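Local structure of lysozyme, putative (Bacillus anthracis, 2WAG) at residues 12-17 / 203-208; 67-72 / 98-103; 102-107 / 139-144; 161-166 / 176-181. The protein probably cleaves the glycan strands of bacterial peptidoglycan as a family GH25 lysozyme, by what is likely a retaining neighbouring-group mechanism. All blocks are in the same frame, centred on the assembly; numbering follows the deposited sequence.

Contact 1. Residues 12-17 / 203-208; sequences DRYEIK and LNVFYG. With SO4 (sulfate ion), chain E; 15P (polyethylene glycol (N=34)), chain M.
Ile16 and Lys17 meet Val205 and Phe206 where strand 17-21 begins beside the antiparallel strand 202-206 in the curled sheet of the GH25 barrel. Among backbone groups, Phe206 N donates to Ile16 O at 2.9 Å, and Val205 CA brings a C-H to the same oxygen. Lys17 and Val205 follow as a non-hydrogen-bonded antiparallel pair, with Lys17 CA lying 3.4 Å from Asn204 O.

Apolar contact comes from two pairs. Tyr14 crosses Val205 at about a right angle, its CB 3.7 Å from Val205 CG2, while Ile16 and Phe206 lie side by side and point the same way, with Ile16 CG2 against Phe206 CB. The Tyr14 ring presents its CD1 edge to Tyr207 O, in plane at 3.3 Å. CG of Arg13 covers one face of that ring over its centre, and Trp180 meets it edge-to-face.

Water also joins the two segments: one molecule accepts from Ile16 N and lies within hydrogen-bonding distance of both Phe206 O and Gly208 O.

A sulfate ion, probably from the crystallisation liquor, is bound by Asp12 and Arg13. Asp12 N donates to sulfate O4. The chain of Arg13 bends at chi3 (72°), and its guanidinium edge faces the ion. Sulfate O3 accepts from Arg13 N and, at 2.8 Å, from Arg13 NE, while Arg13 NH2 reaches sulfate O1 at 2.9 Å.

Contact 2. Residues 67-72 / 98-103; sequences SMRVGA and QALPPV
The guanidinium of Arg69 carries Leu100 on one face, CD2 standing 3.8 Å above the plane over its centre, and receives Gln98 O at its edge. Arg69 NH1 donates to Gln98 O at 2.9 Å in a straight bond (168°) that stays near the guanidinium plane but arrives from above the carbonyl plane. A water accepts from Arg69 NE and donates to the same Gln98 O, and a second water joins that oxygen to Val70 N; three donors therefore grip one carbonyl. NH2 is held by Phe213 O and Tyr216 O, which fixes the group further.

The Arg69 chain bends at chi3 (68°), which turns NE, and Leu100 CD1 touches Arg69 O at 3.6 Å. Leu100 CB comes within 3.9 Å of Gly71 CA, where there is no side chain between them.

Two direct backbone bonds join the segments: Leu100 N to Val70 O (2.9 Å), and Val103 N to Ala72 O (3.2 Å). Between them a water accepts from Ala72 N and donates to Leu100 O.

Strand 69-75 is thus joined to the incoming loop just as strand 103-106 starts, a parallel pairing at the start of neighbouring barrel strands.

Contact 3. Residues 102-107 / 139-144; sequences PVIDVE and KKVILY
Val103, Ile104 and Asp105 pair in parallel with Ile142, Leu143 and Tyr144, joining the two strands of a beta-alpha-beta unit whose crossover is helix 119-137. Four backbone bonds hold the pair. Ile142 N donates to Pro102 O and Ile104 N to Ile142 O; Tyr144 N then reaches Ile104 O at 2.9 Å, and Val106 N reaches Tyr144 O at 2.8 Å.

Packing differs on the two faces. Toward helix 119-137, Ile104 CD1 touches Val141 CG1 and Ile104 CB touches Leu143 CD2. On the other face Val103 CG2 lies 3.8 Å from Ile142 CB.

Asp105 and Glu107 form an Asp-x-Glu pair, consistent with the acidic active site of GH25 enzymes. With CG anti to the backbone N (chi1 178°), Asp105 lies alongside Tyr144, its CG 3.3 Å from Tyr144 CD2 and its carboxylate turned 48° from the ring. Gly2 N of the second subunit donates to Glu107 OE2 and, weakly, to Asp105 OD2; this glycine belongs to the tag region. Gln184 OE1 is a partner of Tyr144 OH, and a water in the ring plane donates to Tyr144 OH and Glu107 OE1, at 2.8 and 2.7 Å.

Contact 4. Residues 161-166 / 176-181; sequences CDIWIR and DERKWT. With SO4 (sulfate ion), chain F.
Strand 162-166 of the barrel meets the end of the loop that leads into its parallel neighbour, strand 182-186, and here Ile163 lies against Arg178 and Trp180 comes up to Ile165. The two chains run nearly perpendicular, at 86°, so direct backbone pairing is confined to one bond: Thr181 N donates to Ile163 O at 2.8 Å. It comes just before the regular pairing of the two strands.

Arg178 folds over the strand. Its chain bends at chi3 (78°), and the guanidinium lies across Ile163 with CG1 of that residue 3.8 Å above the plane and over its centre. Around the edge of the same group, NH2 donates to Cys161 O at 3.0 Å, in a bent bond (139°), and NH1 goes to Tyr158 O. A water, also in the guanidinium plane, accepts from Arg178 NH2 and donates to Asp162 OD1, linking two opposite charges whose atoms do not touch. Asp162 OD2 is held by Tyr216 OH.

Further along, Ile165 CG2 meets Trp180 CB at 3.9 Å, the two side chains crossing at about a right angle; the indole continues away to meet Tyr14 edge-to-face. At the far end of the strand, Arg166 turns its guanidinium edge to a second sulfate, probably from the crystallisation liquor, with NH2 2.9 Å from sulfate O1.

A water joins strand and loop: it accepts from Ile163 N, donates to Lys179 O, and lies 2.7 Å from Thr181 OG1.

From the N terminus, contact 1 opens first and closes last, its segments 186 residues apart, so the other three lie within its span. Contact 2 closes a short loop holding helix 82-92, and its end overlaps the start of contact 3 at Pro102 and Val103; contact 3 then spans helix 119-137. Contact 4 follows in series, after helix 147-154. Strands 69-75, 103-106, 142-145 and 162-166 are thus successive parallel neighbours, with Leu143 bonding to both Asp162 and Trp164. Contact 1 returns to contact 4 through Asn204 with Trp164 and Tyr207 with Thr181, which ties strand 202-206 and the residues after it to strand 162-166 and the loop before strand 182-186.

Contact 1. Residues 12-17 / 203-208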
# COMPACT_ATOMS: atom_id res chain seq x y z
N ASP A 12 -17.25 -7.33 -12.10
CA ASP A 12 -17.87 -8.65 -12.12
C ASP A 12 -17.55 -9.47 -13.37
O ASP A 12 -17.52 -10.69 -13.31
CB ASP A 12 -19.39 -8.51 -12.00
CG ASP A 12 -19.83 -8.03 -10.64
OD1 ASP A 12 -19.09 -8.21 -9.64
OD2 ASP A 12 -20.95 -7.46 -10.56
N ARG A 13 -17.31 -8.80 -14.50
CA ARG A 13 -17.05 -9.52 -15.75
C ARG A 13 -15.75 -10.35 -15.75
O ARG A 13 -15.57 -11.19 -16.63
CB ARG A 13 -17.05 -8.55 -16.91
CG ARG A 13 -15.82 -7.62 -16.94
CD ARG A 13 -15.97 -6.53 -17.98
NE ARG A 13 -16.97 -5.55 -17.57
CZ ARG A 13 -17.31 -4.47 -18.27
NH1 ARG A 13 -16.74 -4.24 -19.45
NH2 ARG A 13 -18.22 -3.63 -17.80
N TYR A 14 -14.84 -10.07 -14.82
CA TYR A 14 -13.58 -10.79 -14.78
C TYR A 14 -13.66 -11.85 -13.71
O TYR A 14 -13.60 -11.54 -12.51
CB TYR A 14 -12.41 -9.83 -14.48
CG TYR A 14 -12.36 -8.70 -15.47
CD1 TYR A 14 -12.08 -8.95 -16.80
CD2 TYR A 14 -12.63 -7.37 -15.08
CE1 TYR A 14 -12.07 -7.92 -17.73
CE2 TYR A 14 -12.61 -6.34 -16.00
CZ TYR A 14 -12.34 -6.61 -17.33
OH TYR A 14 -12.33 -5.60 -18.25
N GLU A 15 -13.78 -13.11 -14.12
CA GLU A 15 -13.96 -14.19 -13.18
C GLU A 15 -12.74 -15.00 -12.82
O GLU A 15 -12.82 -15.90 -12.00
CB GLU A 15 -15.02 -15.16 -13.67
CG GLU A 15 -16.34 -14.48 -13.90
CD GLU A 15 -17.42 -15.49 -13.94
OE1 GLU A 15 -17.85 -15.93 -12.85
OE2 GLU A 15 -17.76 -15.89 -15.06
N ILE A 16 -11.61 -14.74 -13.47
CA ILE A 16 -10.40 -15.48 -13.21
C ILE A 16 -9.50 -14.63 -12.31
O ILE A 16 -8.91 -13.63 -12.76
CB ILE A 16 -9.66 -15.81 -14.54
CG1 ILE A 16 -10.61 -16.56 -15.51
CG2 ILE A 16 -8.36 -16.60 -14.28
CD1 ILE A 16 -11.16 -17.85 -14.98
N LYS A 17 -9.42 -15.03 -11.05
CA LYS A 17 -8.77 -14.28 -9.98
C LYS A 17 -7.50 -14.98 -9.51
O LYS A 17 -7.41 -16.21 -9.58
CB LYS A 17 -9.75 -14.18 -8.79
CG LYS A 17 -9.28 -13.35 -7.60
CD LYS A 17 -10.40 -13.15 -6.54
CE LYS A 17 -10.89 -14.47 -5.94
NZ LYS A 17 -11.98 -14.23 -4.92
N LEU A 203 -4.39 -8.99 -4.74
CA LEU A 203 -5.31 -9.75 -5.60
C LEU A 203 -5.44 -9.15 -6.96
O LEU A 203 -5.38 -7.98 -7.15
CB LEU A 203 -6.70 -9.95 -4.97
CG LEU A 203 -6.73 -10.51 -3.52
CD1 LEU A 203 -8.20 -10.64 -3.10
CD2 LEU A 203 -6.05 -11.80 -3.41
N ASN A 204 -5.65 -10.05 -7.90
CA ASN A 204 -5.57 -9.72 -9.30
C ASN A 204 -6.62 -10.42 -10.14
O ASN A 204 -7.07 -11.40 -9.76
CB ASN A 204 -4.21 -10.19 -9.87
CG ASN A 204 -3.00 -9.63 -9.11
OD1 ASN A 204 -2.57 -8.61 -9.35
ND2 ASN A 204 -2.54 -10.38 -8.19
N VAL A 205 -6.98 -9.87 -11.29
CA VAL A 205 -7.75 -10.66 -12.26
C VAL A 205 -7.03 -10.72 -13.62
O VAL A 205 -6.29 -9.80 -13.99
CB VAL A 205 -9.20 -10.15 -12.49
CG1 VAL A 205 -10.03 -10.41 -11.25
CG2 VAL A 205 -9.23 -8.67 -12.90
N PHE A 206 -7.28 -11.82 -14.32
CA PHE A 206 -6.93 -11.96 -15.74
C PHE A 206 -8.02 -11.31 -16.58
O PHE A 206 -9.17 -11.21 -16.13
CB PHE A 206 -6.84 -13.47 -15.99
CG PHE A 206 -6.52 -13.89 -17.42
CD1 PHE A 206 -5.29 -13.62 -18.00
CD2 PHE A 206 -7.44 -14.65 -18.13
CE1 PHE A 206 -4.99 -14.08 -19.28
CE2 PHE A 206 -7.14 -15.10 -19.43
CZ PHE A 206 -5.93 -14.82 -19.99
N TYR A 207 -7.72 -10.83 -17.78
CA TYR A 207 -8.70 -10.15 -18.58
C TYR A 207 -9.79 -11.05 -19.18
O TYR A 207 -10.84 -10.61 -19.43
CB TYR A 207 -7.96 -9.46 -19.79
CG TYR A 207 -7.68 -10.40 -20.94
CD1 TYR A 207 -8.56 -10.52 -21.98
CD2 TYR A 207 -6.61 -11.23 -20.93
CE1 TYR A 207 -8.38 -11.39 -22.92
CE2 TYR A 207 -6.40 -12.08 -21.93
CZ TYR A 207 -7.32 -12.17 -22.93
OH TYR A 207 -7.07 -13.10 -23.91
N GLY A 208 -9.46 -12.29 -19.38
CA GLY A 208 -10.27 -13.18 -20.21
C GLY A 208 -11.01 -14.30 -19.49
O GLY A 208 -11.27 -14.22 -18.35
S SO4 E . -19.00 -5.23 -14.36
O1 SO4 E . -19.03 -3.93 -15.08
O2 SO4 E . -20.31 -5.76 -14.65
O3 SO4 E . -17.98 -5.95 -15.04
O4 SO4 E . -18.74 -4.74 -13.03
C1 15P M . -5.76 -15.46 -24.82
C2 15P M . -4.84 -14.64 -23.91
O1 15P M . -3.89 -14.02 -24.80
C3 15P M . -3.48 -12.72 -24.40
O HOH W 1 -13.50 -11.75 -18.98
O HOH W 2 -13.99 -13.98 -16.94
O HOH W 3 -11.20 -12.96 -15.75

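Contact 2. Residues 67-72 / 98-103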
# COMPACT_ATOMS: atom_id res chain seq x y z
N SER A 67 -3.55 -27.12 -8.08
CA SER A 67 -4.02 -27.03 -9.46
C SER A 67 -3.89 -25.61 -10.03
O SER A 67 -4.29 -25.37 -11.16
CB SER A 67 -5.49 -27.45 -9.52
OG SER A 67 -6.32 -26.51 -8.86
N MET A 68 -3.37 -24.68 -9.23
CA MET A 68 -3.26 -23.29 -9.68
C MET A 68 -2.22 -23.14 -10.76
O MET A 68 -1.23 -23.88 -10.77
CB MET A 68 -2.88 -22.35 -8.52
CG MET A 68 -3.94 -22.32 -7.37
SD MET A 68 -3.44 -21.53 -5.81
CE MET A 68 -3.23 -19.88 -6.47
N ARG A 69 -2.40 -22.18 -11.66
CA ARG A 69 -1.33 -21.86 -12.61
C ARG A 69 -0.35 -20.95 -11.87
O ARG A 69 -0.77 -20.01 -11.19
CB ARG A 69 -1.88 -21.16 -13.85
CG ARG A 69 -2.90 -22.00 -14.62
CD ARG A 69 -2.89 -21.68 -16.11
NE ARG A 69 -1.63 -22.12 -16.68
CZ ARG A 69 -1.15 -21.73 -17.86
NH1 ARG A 69 0.05 -22.18 -18.25
NH2 ARG A 69 -1.85 -20.92 -18.62
N VAL A 70 0.94 -21.22 -12.00
CA VAL A 70 1.93 -20.55 -11.18
C VAL A 70 3.04 -19.93 -12.03
O VAL A 70 3.56 -20.57 -12.95
CB VAL A 70 2.57 -21.53 -10.15
CG1 VAL A 70 3.56 -20.81 -9.25
CG2 VAL A 70 1.51 -22.20 -9.32
N GLY A 71 3.39 -18.68 -11.72
CA GLY A 71 4.51 -18.02 -12.36
C GLY A 71 5.36 -17.32 -11.31
O GLY A 71 5.00 -17.27 -10.12
N ALA A 72 6.47 -16.75 -11.76
CA ALA A 72 7.39 -16.02 -10.88
C ALA A 72 7.62 -14.62 -11.40
O ALA A 72 7.56 -14.39 -12.61
CB ALA A 72 8.72 -16.77 -10.78
N GLN A 98 4.26 -25.74 -18.31
CA GLN A 98 2.94 -25.38 -17.80
C GLN A 98 2.91 -24.12 -16.92
O GLN A 98 1.85 -23.68 -16.50
CB GLN A 98 2.30 -26.56 -17.05
CG GLN A 98 2.20 -27.85 -17.87
CD GLN A 98 1.39 -27.70 -19.14
OE1 GLN A 98 0.38 -26.99 -19.17
NE2 GLN A 98 1.82 -28.38 -20.20
N ALA A 99 4.05 -23.58 -16.60
CA ALA A 99 4.11 -22.36 -15.83
C ALA A 99 3.53 -21.19 -16.57
O ALA A 99 3.47 -21.16 -17.76
CB ALA A 99 5.54 -22.04 -15.47
N LEU A 100 3.13 -20.18 -15.81
CA LEU A 100 2.82 -18.90 -16.42
C LEU A 100 4.09 -18.21 -16.94
O LEU A 100 5.19 -18.51 -16.49
CB LEU A 100 2.09 -18.00 -15.41
CG LEU A 100 0.71 -18.53 -15.02
CD1 LEU A 100 0.18 -17.76 -13.82
CD2 LEU A 100 -0.23 -18.39 -16.20
N PRO A 101 3.94 -17.26 -17.87
CA PRO A 101 5.11 -16.53 -18.36
C PRO A 101 5.80 -15.75 -17.24
O PRO A 101 5.15 -15.39 -16.23
CB PRO A 101 4.53 -15.58 -19.40
CG PRO A 101 3.20 -16.24 -19.82
CD PRO A 101 2.70 -16.85 -18.54
N PRO A 102 7.08 -15.44 -17.43
CA PRO A 102 7.78 -14.62 -16.45
C PRO A 102 7.26 -13.20 -16.41
O PRO A 102 6.79 -12.67 -17.43
CB PRO A 102 9.23 -14.61 -16.94
CG PRO A 102 9.20 -15.08 -18.33
CD PRO A 102 7.91 -15.76 -18.61
N VAL A 103 7.33 -12.60 -15.23
CA VAL A 103 6.96 -11.22 -15.04
C VAL A 103 8.15 -10.36 -14.59
O VAL A 103 8.90 -10.78 -13.77
CB VAL A 103 5.89 -11.10 -13.96
CG1 VAL A 103 5.58 -9.67 -13.58
CG2 VAL A 103 4.64 -11.89 -14.33
O HOH W 4 -0.75 -24.51 -15.40
O HOH W 5 1.51 -23.74 -13.47
O HOH W 6 6.95 -17.56 -14.47

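Contact 3. Residues 102-107 / 139-144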
# COMPACT_ATOMS: atom_id res chain seq x y z
N PRO A 102 7.08 -15.44 -17.43
CA PRO A 102 7.78 -14.62 -16.45
C PRO A 102 7.26 -13.20 -16.41
O PRO A 102 6.79 -12.67 -17.43
CB PRO A 102 9.23 -14.61 -16.94
CG PRO A 102 9.20 -15.08 -18.33
CD PRO A 102 7.91 -15.76 -18.61
N VAL A 103 7.33 -12.60 -15.23
CA VAL A 103 6.96 -11.22 -15.04
C VAL A 103 8.15 -10.36 -14.59
O VAL A 103 8.90 -10.78 -13.77
CB VAL A 103 5.89 -11.10 -13.96
CG1 VAL A 103 5.58 -9.67 -13.58
CG2 VAL A 103 4.64 -11.89 -14.33
N ILE A 104 8.26 -9.17 -15.19
CA ILE A 104 9.18 -8.17 -14.67
C ILE A 104 8.34 -7.03 -14.09
O ILE A 104 7.50 -6.46 -14.79
CB ILE A 104 10.15 -7.62 -15.73
CG1 ILE A 104 10.89 -8.76 -16.46
CG2 ILE A 104 11.14 -6.69 -15.05
CD1 ILE A 104 11.60 -8.30 -17.72
N ASP A 105 8.59 -6.73 -12.82
CA ASP A 105 7.85 -5.75 -12.05
C ASP A 105 8.65 -4.44 -12.04
O ASP A 105 9.78 -4.40 -11.52
CB ASP A 105 7.65 -6.35 -10.65
CG ASP A 105 6.92 -5.44 -9.67
OD1 ASP A 105 7.13 -4.19 -9.70
OD2 ASP A 105 6.19 -6.01 -8.84
N VAL A 106 8.09 -3.41 -12.67
CA VAL A 106 8.78 -2.11 -12.84
C VAL A 106 7.98 -1.05 -12.07
O VAL A 106 6.84 -0.71 -12.44
CB VAL A 106 8.86 -1.72 -14.32
CG1 VAL A 106 9.62 -0.41 -14.49
CG2 VAL A 106 9.50 -2.84 -15.16
N GLU A 107 8.57 -0.54 -10.99
CA GLU A 107 7.87 0.46 -10.17
C GLU A 107 8.87 1.18 -9.30
O GLU A 107 10.02 0.74 -9.15
CB GLU A 107 6.78 -0.18 -9.29
CG GLU A 107 7.29 -1.13 -8.24
CD GLU A 107 6.14 -1.82 -7.55
OE1 GLU A 107 5.46 -1.17 -6.72
OE2 GLU A 107 5.88 -3.01 -7.84
N LYS A 139 8.24 -17.98 -23.70
CA LYS A 139 6.94 -17.38 -23.43
C LYS A 139 7.04 -15.86 -23.44
O LYS A 139 8.03 -15.31 -22.95
CB LYS A 139 6.44 -17.84 -22.06
CG LYS A 139 6.23 -19.34 -21.94
CD LYS A 139 5.67 -19.68 -20.56
CE LYS A 139 5.48 -21.18 -20.35
NZ LYS A 139 4.28 -21.68 -21.07
N LYS A 140 6.02 -15.20 -23.98
CA LYS A 140 5.95 -13.74 -24.00
C LYS A 140 5.99 -13.21 -22.57
O LYS A 140 5.27 -13.67 -21.69
CB LYS A 140 4.67 -13.27 -24.68
CG LYS A 140 4.39 -11.79 -24.46
CD LYS A 140 3.02 -11.38 -24.98
CE LYS A 140 2.91 -11.58 -26.48
NZ LYS A 140 1.54 -11.23 -26.95
N VAL A 141 6.86 -12.24 -22.34
CA VAL A 141 7.07 -11.69 -21.01
C VAL A 141 5.95 -10.71 -20.63
O VAL A 141 5.40 -9.97 -21.48
CB VAL A 141 8.46 -11.03 -20.94
CG1 VAL A 141 8.67 -10.30 -19.61
CG2 VAL A 141 9.51 -12.11 -21.19
N ILE A 142 5.58 -10.77 -19.35
CA ILE A 142 4.61 -9.83 -18.77
C ILE A 142 5.35 -8.72 -18.03
O ILE A 142 6.26 -9.01 -17.26
CB ILE A 142 3.71 -10.59 -17.76
CG1 ILE A 142 2.90 -11.70 -18.45
CG2 ILE A 142 2.77 -9.61 -17.07
CD1 ILE A 142 2.45 -12.76 -17.47
N LEU A 143 4.94 -7.47 -18.26
CA LEU A 143 5.44 -6.35 -17.47
C LEU A 143 4.36 -5.90 -16.50
O LEU A 143 3.26 -5.54 -16.94
CB LEU A 143 5.84 -5.17 -18.36
CG LEU A 143 6.91 -5.47 -19.41
CD1 LEU A 143 7.15 -4.26 -20.29
CD2 LEU A 143 8.23 -5.94 -18.75
N TYR A 144 4.68 -5.93 -15.20
CA TYR A 144 3.81 -5.31 -14.19
C TYR A 144 4.31 -3.91 -13.96
O TYR A 144 5.52 -3.68 -13.86
CB TYR A 144 3.91 -6.09 -12.89
CG TYR A 144 3.26 -5.36 -11.71
CD1 TYR A 144 1.92 -5.57 -11.37
CD2 TYR A 144 4.01 -4.46 -10.94
CE1 TYR A 144 1.35 -4.90 -10.28
CE2 TYR A 144 3.45 -3.78 -9.87
CZ TYR A 144 2.13 -4.02 -9.53
OH TYR A 144 1.60 -3.37 -8.43
O HOH W 7 2.86 -1.85 -6.42

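Contact 4. Residues 161-166 / 176-181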
# COMPACT_ATOMS: atom_id res chain seq x y z
N CYS A 161 5.34 -7.32 -25.14
CA CYS A 161 4.98 -7.84 -23.80
C CYS A 161 3.49 -7.73 -23.54
O CYS A 161 2.87 -7.02 -24.16
CB CYS A 161 5.69 -7.05 -22.68
SG CYS A 161 7.56 -7.19 -22.81
N ASP A 162 3.01 -8.47 -22.57
CA ASP A 162 1.66 -8.21 -22.04
C ASP A 162 1.77 -7.35 -20.78
O ASP A 162 2.81 -7.37 -20.10
CB ASP A 162 0.98 -9.54 -21.65
CG ASP A 162 0.42 -10.29 -22.86
OD1 ASP A 162 0.27 -9.67 -23.93
OD2 ASP A 162 0.07 -11.47 -22.70
N ILE A 163 0.72 -6.59 -20.49
CA ILE A 163 0.74 -5.63 -19.38
C ILE A 163 -0.11 -6.10 -18.21
O ILE A 163 -1.26 -6.53 -18.38
CB ILE A 163 0.26 -4.22 -19.83
CG1 ILE A 163 1.06 -3.73 -21.06
CG2 ILE A 163 0.33 -3.23 -18.65
CD1 ILE A 163 2.57 -3.69 -20.83
N TRP A 164 0.49 -6.01 -17.03
CA TRP A 164 -0.20 -6.26 -15.78
C TRP A 164 -0.20 -4.92 -15.04
O TRP A 164 0.86 -4.42 -14.65
CB TRP A 164 0.54 -7.37 -15.02
CG TRP A 164 0.05 -7.70 -13.64
CD1 TRP A 164 -1.06 -7.23 -12.97
CD2 TRP A 164 0.71 -8.60 -12.75
NE1 TRP A 164 -1.12 -7.80 -11.71
CE2 TRP A 164 -0.03 -8.63 -11.54
CE3 TRP A 164 1.89 -9.35 -12.84
CZ2 TRP A 164 0.37 -9.40 -10.44
CZ3 TRP A 164 2.29 -10.11 -11.78
CH2 TRP A 164 1.54 -10.13 -10.57
N ILE A 165 -1.37 -4.28 -14.90
CA ILE A 165 -1.44 -2.92 -14.36
C ILE A 165 -1.99 -2.91 -12.94
O ILE A 165 -2.96 -3.61 -12.62
CB ILE A 165 -2.31 -2.01 -15.29
CG1 ILE A 165 -2.26 -0.54 -14.85
CG2 ILE A 165 -3.76 -2.51 -15.39
CD1 ILE A 165 -0.88 0.13 -14.99
N ARG A 166 -1.37 -2.11 -12.07
CA ARG A 166 -1.94 -1.88 -10.75
C ARG A 166 -2.99 -0.77 -10.84
O ARG A 166 -2.71 0.32 -11.33
CB ARG A 166 -0.86 -1.47 -9.74
CG ARG A 166 -1.40 -1.43 -8.31
CD ARG A 166 -0.40 -0.89 -7.29
NE ARG A 166 -0.41 0.57 -7.29
CZ ARG A 166 0.46 1.34 -6.64
NH1 ARG A 166 1.45 0.80 -5.92
NH2 ARG A 166 0.35 2.66 -6.71
N ASP A 176 -2.24 5.09 -22.84
CA ASP A 176 -2.11 5.00 -24.30
C ASP A 176 -3.21 4.14 -24.93
O ASP A 176 -3.13 3.78 -26.11
CB ASP A 176 -0.72 4.48 -24.70
CG ASP A 176 -0.36 3.16 -24.07
OD1 ASP A 176 -1.13 2.64 -23.22
OD2 ASP A 176 0.72 2.63 -24.42
N GLU A 177 -4.23 3.83 -24.13
CA GLU A 177 -5.40 3.06 -24.57
C GLU A 177 -5.11 1.60 -24.92
O GLU A 177 -5.92 0.91 -25.51
CB GLU A 177 -6.17 3.78 -25.70
CG GLU A 177 -6.70 5.14 -25.24
CD GLU A 177 -7.61 5.81 -26.26
OE1 GLU A 177 -7.76 5.29 -27.39
OE2 GLU A 177 -8.17 6.88 -25.92
N ARG A 178 -3.93 1.11 -24.55
CA ARG A 178 -3.62 -0.30 -24.70
C ARG A 178 -4.54 -1.15 -23.85
O ARG A 178 -5.04 -0.72 -22.80
CB ARG A 178 -2.19 -0.62 -24.28
CG ARG A 178 -1.16 -0.45 -25.36
CD ARG A 178 0.19 -0.97 -24.88
NE ARG A 178 0.27 -2.43 -24.93
CZ ARG A 178 1.40 -3.14 -24.80
NH1 ARG A 178 2.55 -2.52 -24.58
NH2 ARG A 178 1.37 -4.47 -24.89
N LYS A 179 -4.73 -2.39 -24.27
CA LYS A 179 -5.47 -3.37 -23.48
C LYS A 179 -4.54 -4.05 -22.47
O LYS A 179 -3.41 -4.40 -22.79
CB LYS A 179 -6.12 -4.43 -24.38
CG LYS A 179 -7.18 -3.83 -25.29
CD LYS A 179 -8.00 -4.90 -26.00
CE LYS A 179 -8.76 -4.31 -27.17
NZ LYS A 179 -7.82 -3.74 -28.19
N TRP A 180 -5.02 -4.21 -21.24
CA TRP A 180 -4.27 -4.91 -20.20
C TRP A 180 -4.59 -6.40 -20.22
O TRP A 180 -5.66 -6.84 -20.70
CB TRP A 180 -4.51 -4.31 -18.81
CG TRP A 180 -5.96 -4.23 -18.41
CD1 TRP A 180 -6.80 -3.18 -18.61
CD2 TRP A 180 -6.75 -5.26 -17.78
NE1 TRP A 180 -8.06 -3.48 -18.13
CE2 TRP A 180 -8.05 -4.75 -17.62
CE3 TRP A 180 -6.47 -6.56 -17.33
CZ2 TRP A 180 -9.08 -5.50 -17.03
CZ3 TRP A 180 -7.49 -7.30 -16.74
CH2 TRP A 180 -8.78 -6.77 -16.60
N THR A 181 -3.66 -7.19 -19.67
CA THR A 181 -3.82 -8.64 -19.59
C THR A 181 -4.13 -9.10 -18.14
O THR A 181 -4.92 -10.01 -17.95
CB THR A 181 -2.57 -9.36 -20.13
OG1 THR A 181 -2.33 -8.93 -21.48
CG2 THR A 181 -2.73 -10.88 -20.07
S SO4 F . -3.42 3.01 -7.78
O1 SO4 F . -2.08 3.57 -8.07
O2 SO4 F . -4.17 3.55 -8.88
O3 SO4 F . -3.28 1.61 -7.81
O4 SO4 F . -3.69 3.66 -6.52
O HOH W 8 -0.58 -7.12 -24.80
O HOH W 9 -1.56 -6.44 -22.27